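Local coordinates for DUF4783 domain-containing protein (Bacteroides fragilis, PDB 4OUQ) that is of unknown function but has an NTF2-like fold, in which a curved beta sheet packs against a small group of helices, at residues A[9-12]-A[18-21]. Numbering follows the deposited sequence.
Sequences VVAF and QELN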
ATOM      1  N   VAL A   9      -4.734  -3.374   5.680  1.00 12.48           N
ATOM      2  CA  VAL A   9      -5.824  -2.388   5.756  1.00 13.00           C
ATOM      3  C   VAL A   9      -5.680  -1.606   7.069  1.00 14.64           C
ATOM      4  O   VAL A   9      -5.793  -0.408   7.089  1.00 14.68           O
ATOM      5  CB  VAL A   9      -7.183  -3.074   5.695  1.00 14.16           C
ATOM      6  CG1 VAL A   9      -8.292  -2.041   5.907  1.00 14.83           C
ATOM      7  CG2 VAL A   9      -7.379  -3.778   4.370  1.00 13.44           C
ATOM      8  N   VAL A  10      -5.382  -2.301   8.155  1.00 14.93           N
ATOM      9  CA  VAL A  10      -5.172  -1.662   9.467  1.00 15.45           C
ATOM     10  C   VAL A  10      -4.014  -0.708   9.414  1.00 16.17           C
ATOM     11  O   VAL A  10      -4.090   0.410   9.908  1.00 17.87           O
ATOM     12  CB  VAL A  10      -4.977  -2.733  10.586  1.00 19.25           C
ATOM     13  CG1 VAL A  10      -4.575  -2.068  11.891  1.00 20.35           C
ATOM     14  CG2 VAL A  10      -6.250  -3.603  10.716  1.00 21.38           C
ATOM     15  N   ALA A  11      -2.923  -1.128   8.776  1.00 12.46           N
ATOM     16  CA  ALA A  11      -1.751  -0.249   8.681  1.00 13.36           C
ATOM     17  C   ALA A  11      -2.047   1.021   7.879  1.00 13.14           C
ATOM     18  O   ALA A  11      -1.683   2.115   8.296  1.00 14.85           O
ATOM     19  CB  ALA A  11      -0.580  -1.018   8.089  1.00 12.96           C
ATOM     20  N   PHE A  12      -2.739   0.892   6.785  1.00 11.81           N
ATOM     21  CA  PHE A  12      -3.116   2.086   5.989  1.00 14.04           C
ATOM     22  C   PHE A  12      -4.052   2.987   6.772  1.00 14.66           C
ATOM     23  O   PHE A  12      -3.892   4.202   6.743  1.00 15.74           O
ATOM     24  CB  PHE A  12      -3.751   1.695   4.682  1.00 16.26           C
ATOM     25  CG  PHE A  12      -2.752   1.428   3.559  1.00 12.16           C
ATOM     26  CD1 PHE A  12      -1.988   2.488   2.980  1.00 16.10           C
ATOM     27  CD2 PHE A  12      -2.658   0.206   3.003  1.00 17.48           C
ATOM     28  CE1 PHE A  12      -1.061   2.212   1.972  1.00 15.67           C
ATOM     29  CE2 PHE A  12      -1.768  -0.055   1.933  1.00 18.15           C
ATOM     30  CZ  PHE A  12      -0.959   0.931   1.477  1.00 16.96           C
ATOM     31  N   GLN A  18       5.578   0.921   9.476  1.00 18.37           N
ATOM     32  CA  GLN A  18       6.277  -0.105  10.166  1.00 18.40           C
ATOM     33  C   GLN A  18       5.408  -1.379  10.150  1.00 16.07           C
ATOM     34  O   GLN A  18       5.923  -2.443   9.947  1.00 19.54           O
ATOM     35  CB  GLN A  18       6.587   0.337  11.637  1.00 19.89           C
ATOM     36  CG  GLN A  18       7.469  -0.627  12.393  1.00 25.98           C
ATOM     37  CD  GLN A  18       6.750  -1.899  12.825  1.00 28.80           C
ATOM     38  OE1 GLN A  18       5.565  -1.874  13.108  1.00 29.52           O
ATOM     39  NE2 GLN A  18       7.477  -3.014  12.869  1.00 31.20           N
ATOM     40  N   GLU A  19       4.095  -1.211  10.326  1.00 16.43           N
ATOM     41  CA  GLU A  19       3.192  -2.346  10.288  1.00 16.47           C
ATOM     42  C   GLU A  19       3.067  -2.872   8.870  1.00 15.85           C
ATOM     43  O   GLU A  19       2.772  -4.035   8.685  1.00 19.18           O
ATOM     44  CB  GLU A  19       1.798  -1.996  10.851  1.00 16.50           C
ATOM     45  CG  GLU A  19       1.734  -1.908  12.353  1.00 20.95           C
ATOM     46  CD  GLU A  19       0.333  -1.633  12.885  1.00 24.72           C
ATOM     47  OE1 GLU A  19      -0.643  -1.572  12.123  1.00 22.21           O
ATOM     48  OE2 GLU A  19       0.225  -1.451  14.108  1.00 31.81           O
ATOM     49  N   LEU A  20       3.190  -2.016   7.873  1.00 16.80           N
ATOM     50  CA  LEU A  20       3.158  -2.497   6.461  1.00 18.27           C
ATOM     51  C   LEU A  20       4.346  -3.323   6.148  1.00 20.11           C
ATOM     52  O   LEU A  20       4.296  -4.157   5.259  1.00 21.45           O
ATOM     53  CB  LEU A  20       3.125  -1.363   5.444  1.00 19.63           C
ATOM     54  CG  LEU A  20       1.826  -0.731   5.129  1.00 21.53           C
ATOM     55  CD1 LEU A  20       1.967   0.400   4.146  1.00 20.71           C
ATOM     56  CD2 LEU A  20       0.841  -1.783   4.539  1.00 20.52           C
ATOM     57  N   ASN A  21       5.449  -3.063   6.821  1.00 19.11           N
ATOM     58  CA  ASN A  21       6.710  -3.677   6.443  1.00 23.23           C
ATOM     59  C   ASN A  21       6.677  -5.187   6.342  1.00 24.77           C
ATOM     60  O   ASN A  21       7.181  -5.725   5.369  1.00 23.00           O
ATOM     61  CB  ASN A  21       7.836  -3.211   7.343  1.00 31.05           C
ATOM     62  CG  ASN A  21       9.200  -3.758   6.901  1.00 40.05           C
ATOM     63  OD1 ASN A  21       9.784  -4.586   7.578  1.00 42.80           O
ATOM     64  ND2 ASN A  21       9.663  -3.341   5.723  1.00 40.73           N
TER
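Glu19 meets Ala11 through the nearest CA atoms of the segments 9-12 and 18-21, 5.6 Å apart; the methyl of alanine is short enough to permit this, and its CB rests 3.8 Å from CB of Glu19. Beyond CG the glutamate reaches out extended, and Glu19 OE1 crosses Val10 obliquely, 4.0 Å from its CG1. Its CB alone thus packs on the alanine methyl, while OE2 forms a salt bridge with Lys14 of helix 6-14. In this NTF2-clan domain the contact joins helix 6-14 to the short helix 17-21, two successive helices joined by a short turn and lying with helix 41-54 on one side of the curved sheet. Leu20 follows on the buried side. With CG anti to its carbonyl carbon (chi1 -82°), it leans over Ala11, whose CB touches Leu20 CG at 3.8 Å, and spreads its two methyls toward Phe12. Leu20 CD1 sits over one face of the Phe12 ring, 4.2 Å from the centroid and 19° off the normal, a CH-pi contact; CD2 lies between Ala11 CB and Phe12 CE2. Branched leucine also reaches Leu48 and Phe52 of helix 41-54, and the broad ring of Phe12 meets Phe60 of strand 57-67.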